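PDB 2ZKI: 199aa long hypothetical Trp repressor binding protein, which is of unknown function but probably binds FMN and may work as an NAD(P)H-dependent oxidoreductase of the WrbA type. Local coordinates for residues N6-F11 against L65-W70; A21-K26 against I179-G184; V35-V40 against K58-V63; G73-S78 against T111-A116. One frame throughout, in Å; residues are numbered along the deposited sequence.

Contact 1: N6-F11 against L65-W70; sequences NILVLF and LDDMRW. With SO4 (sulfate ion), chain N.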
# COMPACT_ATOMS: atom_id res chain seq x y z
N ASN A 6 -28.38 8.15 -1.98
CA ASN A 6 -27.77 9.01 -2.99
C ASN A 6 -26.36 8.55 -3.31
O ASN A 6 -25.51 8.42 -2.42
CB ASN A 6 -27.75 10.47 -2.52
CG ASN A 6 -29.15 11.06 -2.36
OD1 ASN A 6 -29.39 11.82 -1.42
ND2 ASN A 6 -30.06 10.71 -3.27
N ILE A 7 -26.11 8.29 -4.59
CA ILE A 7 -24.80 7.82 -5.04
C ILE A 7 -24.11 8.87 -5.89
O ILE A 7 -24.63 9.29 -6.93
CB ILE A 7 -24.92 6.47 -5.81
CG1 ILE A 7 -25.48 5.36 -4.91
CG2 ILE A 7 -23.57 6.06 -6.42
CD1 ILE A 7 -24.71 5.11 -3.62
N LEU A 8 -22.94 9.31 -5.43
CA LEU A 8 -22.12 10.25 -6.18
C LEU A 8 -21.01 9.51 -6.91
O LEU A 8 -20.18 8.84 -6.29
CB LEU A 8 -21.53 11.33 -5.26
CG LEU A 8 -20.76 12.48 -5.93
CD1 LEU A 8 -21.71 13.49 -6.54
CD2 LEU A 8 -19.85 13.16 -4.93
N VAL A 9 -21.00 9.64 -8.23
CA VAL A 9 -19.91 9.10 -9.04
C VAL A 9 -18.95 10.25 -9.36
O VAL A 9 -19.24 11.12 -10.17
CB VAL A 9 -20.42 8.40 -10.33
CG1 VAL A 9 -19.26 7.83 -11.12
CG2 VAL A 9 -21.41 7.29 -9.99
N LEU A 10 -17.81 10.23 -8.68
CA LEU A 10 -16.80 11.27 -8.79
C LEU A 10 -15.59 10.74 -9.55
O LEU A 10 -15.14 9.62 -9.29
CB LEU A 10 -16.39 11.74 -7.40
CG LEU A 10 -15.35 12.85 -7.24
CD1 LEU A 10 -15.82 14.14 -7.88
CD2 LEU A 10 -15.05 13.07 -5.77
N PHE A 11 -15.08 11.53 -10.49
CA PHE A 11 -13.95 11.09 -11.31
C PHE A 11 -13.11 12.23 -11.89
O PHE A 11 -13.60 13.33 -12.12
CB PHE A 11 -14.42 10.15 -12.43
CG PHE A 11 -15.15 10.84 -13.55
CD1 PHE A 11 -16.52 11.08 -13.46
CD2 PHE A 11 -14.48 11.22 -14.71
CE1 PHE A 11 -17.20 11.72 -14.50
CE2 PHE A 11 -15.15 11.86 -15.75
CZ PHE A 11 -16.51 12.10 -15.65
N LEU A 65 -18.71 20.99 -3.14
CA LEU A 65 -18.67 20.43 -1.78
C LEU A 65 -20.07 20.07 -1.25
O LEU A 65 -20.19 19.31 -0.29
CB LEU A 65 -17.96 21.39 -0.82
CG LEU A 65 -16.45 21.57 -1.00
CD1 LEU A 65 -15.97 22.80 -0.25
CD2 LEU A 65 -15.66 20.33 -0.57
N ASP A 66 -21.11 20.61 -1.88
CA ASP A 66 -22.49 20.24 -1.58
C ASP A 66 -22.80 18.82 -2.04
O ASP A 66 -23.58 18.11 -1.40
CB ASP A 66 -23.47 21.23 -2.22
CG ASP A 66 -23.52 22.57 -1.51
OD1 ASP A 66 -23.58 22.59 -0.26
OD2 ASP A 66 -23.50 23.61 -2.21
N ASP A 67 -22.18 18.42 -3.15
CA ASP A 67 -22.34 17.07 -3.71
C ASP A 67 -21.86 15.97 -2.76
O ASP A 67 -22.42 14.87 -2.74
CB ASP A 67 -21.60 16.96 -5.05
CG ASP A 67 -22.25 17.79 -6.15
OD1 ASP A 67 -21.51 18.26 -7.04
OD2 ASP A 67 -23.49 17.96 -6.14
N MET A 68 -20.84 16.29 -1.96
CA MET A 68 -20.30 15.36 -0.98
C MET A 68 -21.25 15.23 0.22
O MET A 68 -21.37 14.15 0.81
CB MET A 68 -18.91 15.81 -0.51
CG MET A 68 -17.91 16.06 -1.64
SD MET A 68 -17.34 14.58 -2.48
CE MET A 68 -16.26 13.86 -1.24
N ARG A 69 -21.90 16.33 0.59
CA ARG A 69 -22.88 16.33 1.68
C ARG A 69 -24.16 15.60 1.27
O ARG A 69 -24.77 14.90 2.08
CB ARG A 69 -23.22 17.77 2.09
CG ARG A 69 -22.07 18.56 2.68
CD ARG A 69 -22.51 19.98 2.99
NE ARG A 69 -21.45 20.76 3.63
CZ ARG A 69 -20.68 21.64 3.02
NH1 ARG A 69 -20.84 21.89 1.72
NH2 ARG A 69 -19.75 22.29 3.70
N TRP A 70 -24.54 15.78 0.01
CA TRP A 70 -25.74 15.19 -0.58
C TRP A 70 -25.69 13.66 -0.57
O TRP A 70 -26.67 13.00 -0.20
CB TRP A 70 -25.91 15.71 -2.01
CG TRP A 70 -26.96 15.02 -2.83
CD1 TRP A 70 -28.30 15.26 -2.81
CD2 TRP A 70 -26.76 13.98 -3.80
NE1 TRP A 70 -28.95 14.44 -3.70
CE2 TRP A 70 -28.03 13.64 -4.32
CE3 TRP A 70 -25.63 13.30 -4.27
CZ2 TRP A 70 -28.20 12.66 -5.30
CZ3 TRP A 70 -25.80 12.32 -5.25
CH2 TRP A 70 -27.08 12.01 -5.75
S SO4 N . -19.57 25.04 1.44
O1 SO4 N . -20.85 24.58 0.91
O2 SO4 N . -18.94 25.94 0.48
O3 SO4 N . -19.79 25.74 2.70
O4 SO4 N . -18.70 23.89 1.67
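An asparagine lies flat on a tryptophan: the Asn6 amide and the Trp70 indole are stacked, their planes only 13° apart. Asn6 CB sits almost directly over the face of the six-membered ring, 3.5 Å from its centroid, in a CH-pi contact. Trp70 has CG anti to its backbone N (chi1 170°), which starts the indole off toward the strand. Its rim atom CZ3 comes 3.7 Å from Ile7 O, which lies near the ring plane, and Lys36 makes a cation-pi contact on the face opposite Asn6. An alanine in place of Trp70 would probably deprive the Asn6 side chain of its stacking surface and the Lys36 ammonium of its aromatic partner. Farther along, Leu8 sets its two methyls against neighbouring helix residues: CD1 meets Asp67 CB at 3.8 Å, and CD2 meets Met68 SD, also at 3.8 Å. Asp67 OD1 turns back to accept from Thr64 N. Helix 65-70 runs roughly against strand 6-11, at 141°, and leads into strand 73-79. It is the helical part of a beta-alpha-beta crossover from strand 34-39 over strand 6-11, as in flavodoxin-like folds.

Contact 2: A21-K26 against I179-G184; sequences AKEIGK and IARFQG. With SO4 (sulfate ion), chain M.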
# COMPACT_ATOMS: atom_id res chain seq x y z
N ALA A 21 -17.46 5.63 -15.52
CA ALA A 21 -18.27 6.40 -14.57
C ALA A 21 -19.76 6.34 -14.88
O ALA A 21 -20.59 6.28 -13.97
CB ALA A 21 -17.79 7.84 -14.51
N LYS A 22 -20.10 6.36 -16.17
CA LYS A 22 -21.50 6.26 -16.61
C LYS A 22 -22.11 4.89 -16.34
O LYS A 22 -23.28 4.79 -15.97
CB LYS A 22 -21.62 6.58 -18.10
CG LYS A 22 -21.65 8.07 -18.43
CD LYS A 22 -21.95 8.28 -19.91
CE LYS A 22 -22.03 9.76 -20.26
NZ LYS A 22 -20.68 10.40 -20.31
N GLU A 23 -21.31 3.84 -16.51
CA GLU A 23 -21.75 2.46 -16.28
C GLU A 23 -21.99 2.17 -14.81
O GLU A 23 -22.96 1.50 -14.45
CB GLU A 23 -20.74 1.47 -16.86
CG GLU A 23 -20.68 1.43 -18.38
CD GLU A 23 -21.90 0.79 -19.01
OE1 GLU A 23 -22.26 1.19 -20.13
OE2 GLU A 23 -22.51 -0.11 -18.38
N ILE A 24 -21.10 2.66 -13.95
CA ILE A 24 -21.27 2.56 -12.50
C ILE A 24 -22.54 3.32 -12.08
O ILE A 24 -23.28 2.87 -11.20
CB ILE A 24 -20.02 3.06 -11.73
CG1 ILE A 24 -18.83 2.14 -12.01
CG2 ILE A 24 -20.29 3.12 -10.22
CD1 ILE A 24 -17.50 2.67 -11.54
N GLY A 25 -22.78 4.46 -12.72
CA GLY A 25 -24.00 5.23 -12.51
C GLY A 25 -25.24 4.45 -12.91
O GLY A 25 -26.24 4.44 -12.18
N LYS A 26 -25.18 3.80 -14.08
CA LYS A 26 -26.29 3.01 -14.61
C LYS A 26 -26.62 1.83 -13.69
O LYS A 26 -27.79 1.59 -13.39
CB LYS A 26 -25.96 2.52 -16.02
CG LYS A 26 -27.16 2.01 -16.81
CD LYS A 26 -26.72 1.24 -18.05
CE LYS A 26 -27.90 0.88 -18.95
NZ LYS A 26 -28.40 2.06 -19.72
N ILE A 179 -18.93 -5.44 -15.24
CA ILE A 179 -18.20 -5.29 -13.98
C ILE A 179 -18.40 -3.90 -13.36
O ILE A 179 -18.53 -3.77 -12.14
CB ILE A 179 -16.69 -5.62 -14.15
CG1 ILE A 179 -16.50 -7.12 -14.40
CG2 ILE A 179 -15.88 -5.18 -12.93
CD1 ILE A 179 -15.16 -7.49 -15.01
N ALA A 180 -18.45 -2.88 -14.21
CA ALA A 180 -18.67 -1.51 -13.76
C ALA A 180 -20.08 -1.32 -13.22
O ALA A 180 -20.27 -0.73 -12.15
CB ALA A 180 -18.39 -0.52 -14.89
N ARG A 181 -21.08 -1.83 -13.94
CA ARG A 181 -22.47 -1.80 -13.49
C ARG A 181 -22.65 -2.54 -12.17
O ARG A 181 -23.44 -2.13 -11.32
CB ARG A 181 -23.41 -2.36 -14.57
CG ARG A 181 -23.77 -1.34 -15.64
CD ARG A 181 -24.84 -1.84 -16.60
NE ARG A 181 -24.27 -2.45 -17.79
CZ ARG A 181 -24.30 -3.75 -18.07
NH1 ARG A 181 -23.74 -4.19 -19.19
NH2 ARG A 181 -24.89 -4.60 -17.25
N PHE A 182 -21.89 -3.62 -12.00
CA PHE A 182 -21.91 -4.39 -10.76
C PHE A 182 -21.37 -3.59 -9.58
O PHE A 182 -21.89 -3.68 -8.47
CB PHE A 182 -21.16 -5.72 -10.92
CG PHE A 182 -21.06 -6.51 -9.64
CD1 PHE A 182 -22.20 -7.01 -9.02
CD2 PHE A 182 -19.82 -6.74 -9.05
CE1 PHE A 182 -22.11 -7.74 -7.84
CE2 PHE A 182 -19.71 -7.47 -7.86
CZ PHE A 182 -20.86 -7.97 -7.26
N GLN A 183 -20.32 -2.80 -9.82
CA GLN A 183 -19.74 -1.95 -8.78
C GLN A 183 -20.74 -0.92 -8.28
O GLN A 183 -20.84 -0.67 -7.08
CB GLN A 183 -18.46 -1.27 -9.28
CG GLN A 183 -17.65 -0.60 -8.18
CD GLN A 183 -16.21 -0.31 -8.58
OE1 GLN A 183 -15.94 0.08 -9.71
NE2 GLN A 183 -15.29 -0.50 -7.64
N GLY A 184 -21.50 -0.34 -9.22
CA GLY A 184 -22.59 0.58 -8.90
C GLY A 184 -23.69 -0.09 -8.10
O GLY A 184 -24.27 0.52 -7.20
S SO4 M . -26.69 -7.30 -17.00
O1 SO4 M . -26.11 -6.78 -18.23
O2 SO4 M . -25.99 -8.53 -16.62
O3 SO4 M . -26.55 -6.31 -15.93
O4 SO4 M . -28.10 -7.59 -17.21
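Arg181 NE donates to Glu23 OE2 at 3.0 Å, a salt bridge in which the oxygen is met nearly along its C-O axis. The bond is bent, and the carboxylate and guanidinium planes are turned 68° apart. A turn at chi3 (-94°) sets NE off the line of the chain, on the Glu23 side, while NH2 reaches a sulfate oxygen, O1, at 2.7 Å and NH1 forms a salt bridge with a second sulfate. Both ions probably come from the crystallisation liquor. A leucine in place of Arg181 would probably leave the Glu23 carboxylate without its charge mate and the sulfates without their guanidinium. Lys26 runs alongside, its CD 3.9 Å from Arg181 CD. The two segments belong to helices 16-31 and 174-195, both on one face of the parallel sheet in this flavodoxin-like fold; the segments cross at -51°, their axes 6.6 Å apart at closest. So close an approach rests on small residues one turn apart, Ala180 and Gly184. Gly184 CA lies against Ile24 O at 3.3 Å in a CA-H...O contact, with no CB between the backbones. Ile24 CG1 packs on Ala180 CB, and Ile24 CD1 rests 3.5 Å from Gln183 OE1. That amide is held elsewhere: NE2 donates to Phe112 O of strand 109-115 and OE1 accepts from Ala163 N.

Contact 3: V35-V40 against K58-V63; sequences VKIRRV and KDIPEV. With SO4 (sulfate ion), chain J.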
# COMPACT_ATOMS: atom_id res chain seq x y z
N VAL A 35 -28.50 9.12 -8.84
CA VAL A 35 -27.09 9.18 -9.23
C VAL A 35 -26.70 10.54 -9.82
O VAL A 35 -27.25 10.97 -10.83
CB VAL A 35 -26.72 8.06 -10.24
CG1 VAL A 35 -25.27 8.17 -10.67
CG2 VAL A 35 -26.99 6.69 -9.63
N LYS A 36 -25.74 11.20 -9.16
CA LYS A 36 -25.10 12.39 -9.70
C LYS A 36 -23.68 12.05 -10.16
O LYS A 36 -22.85 11.62 -9.36
CB LYS A 36 -25.06 13.52 -8.66
CG LYS A 36 -26.38 14.25 -8.47
CD LYS A 36 -26.25 15.32 -7.38
CE LYS A 36 -27.60 15.93 -7.01
NZ LYS A 36 -28.19 16.78 -8.09
N ILE A 37 -23.43 12.22 -11.46
CA ILE A 37 -22.10 12.03 -12.03
C ILE A 37 -21.40 13.38 -12.12
O ILE A 37 -21.88 14.29 -12.80
CB ILE A 37 -22.16 11.34 -13.42
CG1 ILE A 37 -22.70 9.91 -13.28
CG2 ILE A 37 -20.78 11.33 -14.08
CD1 ILE A 37 -23.14 9.28 -14.60
N ARG A 38 -20.28 13.51 -11.41
CA ARG A 38 -19.53 14.76 -11.35
C ARG A 38 -18.05 14.53 -11.64
O ARG A 38 -17.50 13.48 -11.31
CB ARG A 38 -19.68 15.40 -9.97
CG ARG A 38 -21.11 15.65 -9.47
CD ARG A 38 -21.70 16.93 -10.01
NE ARG A 38 -22.61 16.69 -11.14
CZ ARG A 38 -23.94 16.69 -11.05
NH1 ARG A 38 -24.55 16.93 -9.90
NH2 ARG A 38 -24.66 16.45 -12.14
N ARG A 39 -17.42 15.52 -12.27
CA ARG A 39 -15.97 15.51 -12.49
C ARG A 39 -15.27 16.61 -11.69
O ARG A 39 -15.92 17.52 -11.17
CB ARG A 39 -15.63 15.61 -13.99
CG ARG A 39 -16.31 16.75 -14.75
CD ARG A 39 -15.48 18.02 -14.74
NE ARG A 39 -16.01 19.03 -15.66
CZ ARG A 39 -15.52 19.28 -16.87
NH1 ARG A 39 -16.08 20.21 -17.63
NH2 ARG A 39 -14.47 18.60 -17.33
N VAL A 40 -13.94 16.51 -11.58
CA VAL A 40 -13.16 17.50 -10.84
C VAL A 40 -12.48 18.52 -11.75
O VAL A 40 -12.30 18.29 -12.95
CB VAL A 40 -12.09 16.84 -9.91
CG1 VAL A 40 -12.75 16.12 -8.75
CG2 VAL A 40 -11.17 15.91 -10.69
N LYS A 58 -17.99 17.96 -21.32
CA LYS A 58 -18.72 19.22 -21.18
C LYS A 58 -20.19 19.07 -20.76
O LYS A 58 -20.80 20.02 -20.26
CB LYS A 58 -18.58 20.09 -22.44
CG LYS A 58 -17.28 20.89 -22.46
CD LYS A 58 -17.16 21.79 -23.67
CE LYS A 58 -15.83 22.54 -23.65
NZ LYS A 58 -15.67 23.45 -24.82
N ASP A 59 -20.74 17.87 -20.95
CA ASP A 59 -22.08 17.55 -20.48
C ASP A 59 -22.11 17.24 -18.98
O ASP A 59 -23.15 17.40 -18.33
CB ASP A 59 -22.66 16.38 -21.27
CG ASP A 59 -23.06 16.76 -22.68
OD1 ASP A 59 -23.88 17.70 -22.84
OD2 ASP A 59 -22.55 16.13 -23.63
N ILE A 60 -20.97 16.81 -18.44
CA ILE A 60 -20.85 16.47 -17.01
C ILE A 60 -20.39 17.68 -16.20
O ILE A 60 -19.28 18.19 -16.41
CB ILE A 60 -19.90 15.27 -16.79
CG1 ILE A 60 -20.41 14.04 -17.53
CG2 ILE A 60 -19.75 14.97 -15.29
CD1 ILE A 60 -19.33 13.04 -17.89
N PRO A 61 -21.24 18.15 -15.25
CA PRO A 61 -20.94 19.31 -14.41
C PRO A 61 -19.78 19.06 -13.45
O PRO A 61 -19.47 17.90 -13.14
CB PRO A 61 -22.24 19.51 -13.62
CG PRO A 61 -23.28 18.75 -14.36
CD PRO A 61 -22.56 17.58 -14.94
N GLU A 62 -19.15 20.13 -13.00
CA GLU A 62 -18.08 20.04 -12.00
C GLU A 62 -18.65 19.75 -10.61
O GLU A 62 -19.75 20.19 -10.28
CB GLU A 62 -17.25 21.32 -11.96
CG GLU A 62 -16.22 21.43 -13.08
CD GLU A 62 -15.25 22.59 -12.88
OE1 GLU A 62 -14.16 22.57 -13.50
OE2 GLU A 62 -15.57 23.52 -12.10
N VAL A 63 -17.89 19.00 -9.82
CA VAL A 63 -18.30 18.64 -8.47
C VAL A 63 -18.19 19.84 -7.53
O VAL A 63 -17.28 20.66 -7.66
CB VAL A 63 -17.46 17.45 -7.92
CG1 VAL A 63 -15.98 17.82 -7.80
CG2 VAL A 63 -18.02 16.95 -6.59
S SO4 J . -27.58 15.70 -12.64
O1 SO4 J . -28.85 15.31 -13.25
O2 SO4 J . -26.61 14.62 -12.82
O3 SO4 J . -27.09 16.91 -13.30
O4 SO4 J . -27.77 15.95 -11.22
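The Arg38 guanidinium meets the Pro61 ring at a slant, NH2 3.5 Å from Pro61 CG, and has a sulfate at its edge, near its plane. The ion is modelled too close to NH2 for the details of that pairing to be trusted; Lys36 NZ gives it a long hydrogen bond as well. Bends at chi2 and chi3 fold Arg38 back far enough for NE to make a weak bond to Ile37 O of its own strand. The Arg39 guanidinium slants past the loop backbone, NE 3.5 Å from Glu62 CG. Glu62 OE1 stands 4.5 Å from Arg39 NE and well out of the guanidinium plane, with the two flat groups turned 77° apart, so any attraction is probably by charge alone; no N-H points at the oxygen. With its chi1 at 51°, Arg39 CG sits between the backbone N and the carbonyl carbon, close to the carbonyl oxygens of Ile60 and Pro61. Strand 34-39 is one of the two outermost strands, within this chain, of the parallel sheet of this flavodoxin-like fold, and the loop 58-63, on its way to helix 65-70, bridges to that edge at a single point. There Arg39 holds the residues flanking Glu62: its N donates to Pro61 O at 3.3 Å, and its O accepts from Val63 N at 2.8 Å. Apolar groups fill in on both sides of this bridge. Ile60 CG2 meets Ile37 CG2 at 4.0 Å, with Phe11 and Val18 also touching Ile60. At the other end Val63 and Val40 lie side by side, their CG1 atoms 3.8 Å apart, and Phe92 of helix 87-94 packs against both.

Contact 4: G73-S78 against T111-A116; sequences GFAIGS and TFFTEA
Thr114 OG1 donates to Ser78 O at 2.7 Å, in the plane of the carbonyl, and Thr114 CA adds a CA-H...O contact to the same oxygen. With chi1 at -168°, OG1 stands anti to the backbone N of Thr114 and beside the carbonyl carbon, where it meets Ser78 O. Behind this bond the two strands run parallel, in the register Ala75 to Thr111, Ile76 to Phe112 and Gly77 to Phe113. Thr111 is held at both ends: its N donates to Phe74 O and its O accepts from Ile76 N, each at 2.9 Å. Ile76 O takes a weak bond from Phe113 N, and Ser78 N closes the series on Phe113 O at 3.2 Å. The Phe113 ring folds back over the neighbouring strand, because CG sits between the backbone N and the carbonyl carbon (chi1 62°). Gly77 CA lies over the centre of its face, 3.5 Å from the centroid, in a CH-pi contact; a CB here would probably run into the ring, near CE2. Ala75 O lies at the ring's edge, 3.3 Å from CE1. The sheet face that carries Ala75 and Phe113 is covered by helix 16-31, whose Ile24 touches both. On the opposite face Ile76 CB packs 4.2 Å from Phe112 CD2, and Met130 of helix 125-130 touches both residues. Strand 6-11 flanks 73-79 on one side, while strand 140-141 lies beyond 109-115 on the other.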
# COMPACT_ATOMS: atom_id res chain seq x y z
N GLY A 73 -23.35 7.59 -0.52
CA GLY A 73 -22.35 6.63 -0.99
C GLY A 73 -21.55 7.19 -2.15
O GLY A 73 -22.05 8.03 -2.92
N PHE A 74 -20.31 6.72 -2.30
CA PHE A 74 -19.37 7.31 -3.25
C PHE A 74 -18.71 6.30 -4.18
O PHE A 74 -18.29 5.23 -3.76
CB PHE A 74 -18.27 8.06 -2.49
CG PHE A 74 -18.76 9.27 -1.76
CD1 PHE A 74 -18.78 10.51 -2.39
CD2 PHE A 74 -19.20 9.18 -0.44
CE1 PHE A 74 -19.23 11.64 -1.72
CE2 PHE A 74 -19.65 10.31 0.24
CZ PHE A 74 -19.67 11.54 -0.40
N ALA A 75 -18.62 6.67 -5.46
CA ALA A 75 -17.85 5.93 -6.45
C ALA A 75 -16.76 6.86 -6.99
O ALA A 75 -16.98 7.61 -7.95
CB ALA A 75 -18.74 5.42 -7.57
N ILE A 76 -15.59 6.83 -6.35
CA ILE A 76 -14.49 7.74 -6.67
C ILE A 76 -13.47 7.07 -7.58
O ILE A 76 -12.93 6.01 -7.26
CB ILE A 76 -13.82 8.30 -5.39
CG1 ILE A 76 -14.84 9.11 -4.57
CG2 ILE A 76 -12.60 9.15 -5.73
CD1 ILE A 76 -14.43 9.39 -3.13
N GLY A 77 -13.20 7.70 -8.73
CA GLY A 77 -12.31 7.13 -9.73
C GLY A 77 -11.36 8.10 -10.39
O GLY A 77 -11.55 9.31 -10.32
N SER A 78 -10.32 7.54 -11.02
CA SER A 78 -9.28 8.31 -11.71
C SER A 78 -8.40 7.36 -12.51
O SER A 78 -8.10 6.26 -12.04
CB SER A 78 -8.41 9.06 -10.71
OG SER A 78 -7.20 9.50 -11.30
N THR A 111 -16.38 3.28 -2.93
CA THR A 111 -15.79 2.30 -3.84
C THR A 111 -14.89 3.00 -4.87
O THR A 111 -15.14 4.16 -5.22
CB THR A 111 -16.87 1.41 -4.53
OG1 THR A 111 -16.23 0.34 -5.24
CG2 THR A 111 -17.75 2.21 -5.48
N PHE A 112 -13.86 2.30 -5.32
CA PHE A 112 -12.86 2.90 -6.21
C PHE A 112 -12.75 2.20 -7.55
O PHE A 112 -12.89 0.97 -7.65
CB PHE A 112 -11.49 2.93 -5.54
CG PHE A 112 -11.47 3.66 -4.23
CD1 PHE A 112 -11.48 2.96 -3.03
CD2 PHE A 112 -11.44 5.05 -4.19
CE1 PHE A 112 -11.46 3.63 -1.81
CE2 PHE A 112 -11.42 5.74 -2.98
CZ PHE A 112 -11.43 5.02 -1.79
N PHE A 113 -12.50 2.99 -8.59
CA PHE A 113 -12.27 2.48 -9.94
C PHE A 113 -11.17 3.26 -10.65
O PHE A 113 -10.92 4.43 -10.36
CB PHE A 113 -13.58 2.48 -10.75
CG PHE A 113 -14.19 3.84 -10.97
CD1 PHE A 113 -14.95 4.45 -9.97
CD2 PHE A 113 -14.04 4.49 -12.19
CE1 PHE A 113 -15.53 5.70 -10.18
CE2 PHE A 113 -14.62 5.74 -12.41
CZ PHE A 113 -15.37 6.34 -11.41
N THR A 114 -10.50 2.60 -11.59
CA THR A 114 -9.34 3.17 -12.26
C THR A 114 -9.18 2.64 -13.69
O THR A 114 -10.03 1.89 -14.18
CB THR A 114 -8.04 2.97 -11.42
OG1 THR A 114 -6.98 3.76 -11.96
CG2 THR A 114 -7.61 1.50 -11.38
N GLU A 115 -8.10 3.05 -14.35
CA GLU A 115 -7.83 2.68 -15.73
C GLU A 115 -6.33 2.76 -15.97
O GLU A 115 -5.66 3.67 -15.48
CB GLU A 115 -8.58 3.62 -16.69
CG GLU A 115 -8.32 3.40 -18.19
CD GLU A 115 -7.16 4.24 -18.73
OE1 GLU A 115 -7.03 5.42 -18.31
OE2 GLU A 115 -6.39 3.73 -19.57
N ALA A 116 -5.80 1.80 -16.72
CA ALA A 116 -4.38 1.78 -17.10
C ALA A 116 -4.20 1.26 -18.52
O ALA A 116 -4.95 0.40 -18.98
CB ALA A 116 -3.58 0.95 -16.11

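Overall arrangement
All four contacts are built on or against one parallel sheet. Contacts 1 and 3 are closest, centres about 9 Å apart, and lie toward its 34-39 edge: Val9 O meets Arg38 N at 2.9 Å, and contact 3 is nested within the loop that contact 1 closes. Strand 6-11 leads on to contact 4, Leu8 O lying 2.8 Å from Ala75 N. Contact 2 covers one face, its centre about 10 Å from that of contact 4, with Ile24 CD1 3.5 Å from Phe113 CD1. In flavodoxin-like proteins FMN binds at the C-terminal ends of such strands; a sulfate, probably from the crystallisation liquor, lies about 4 Å from the Glu115 side chain and may mark that pocket.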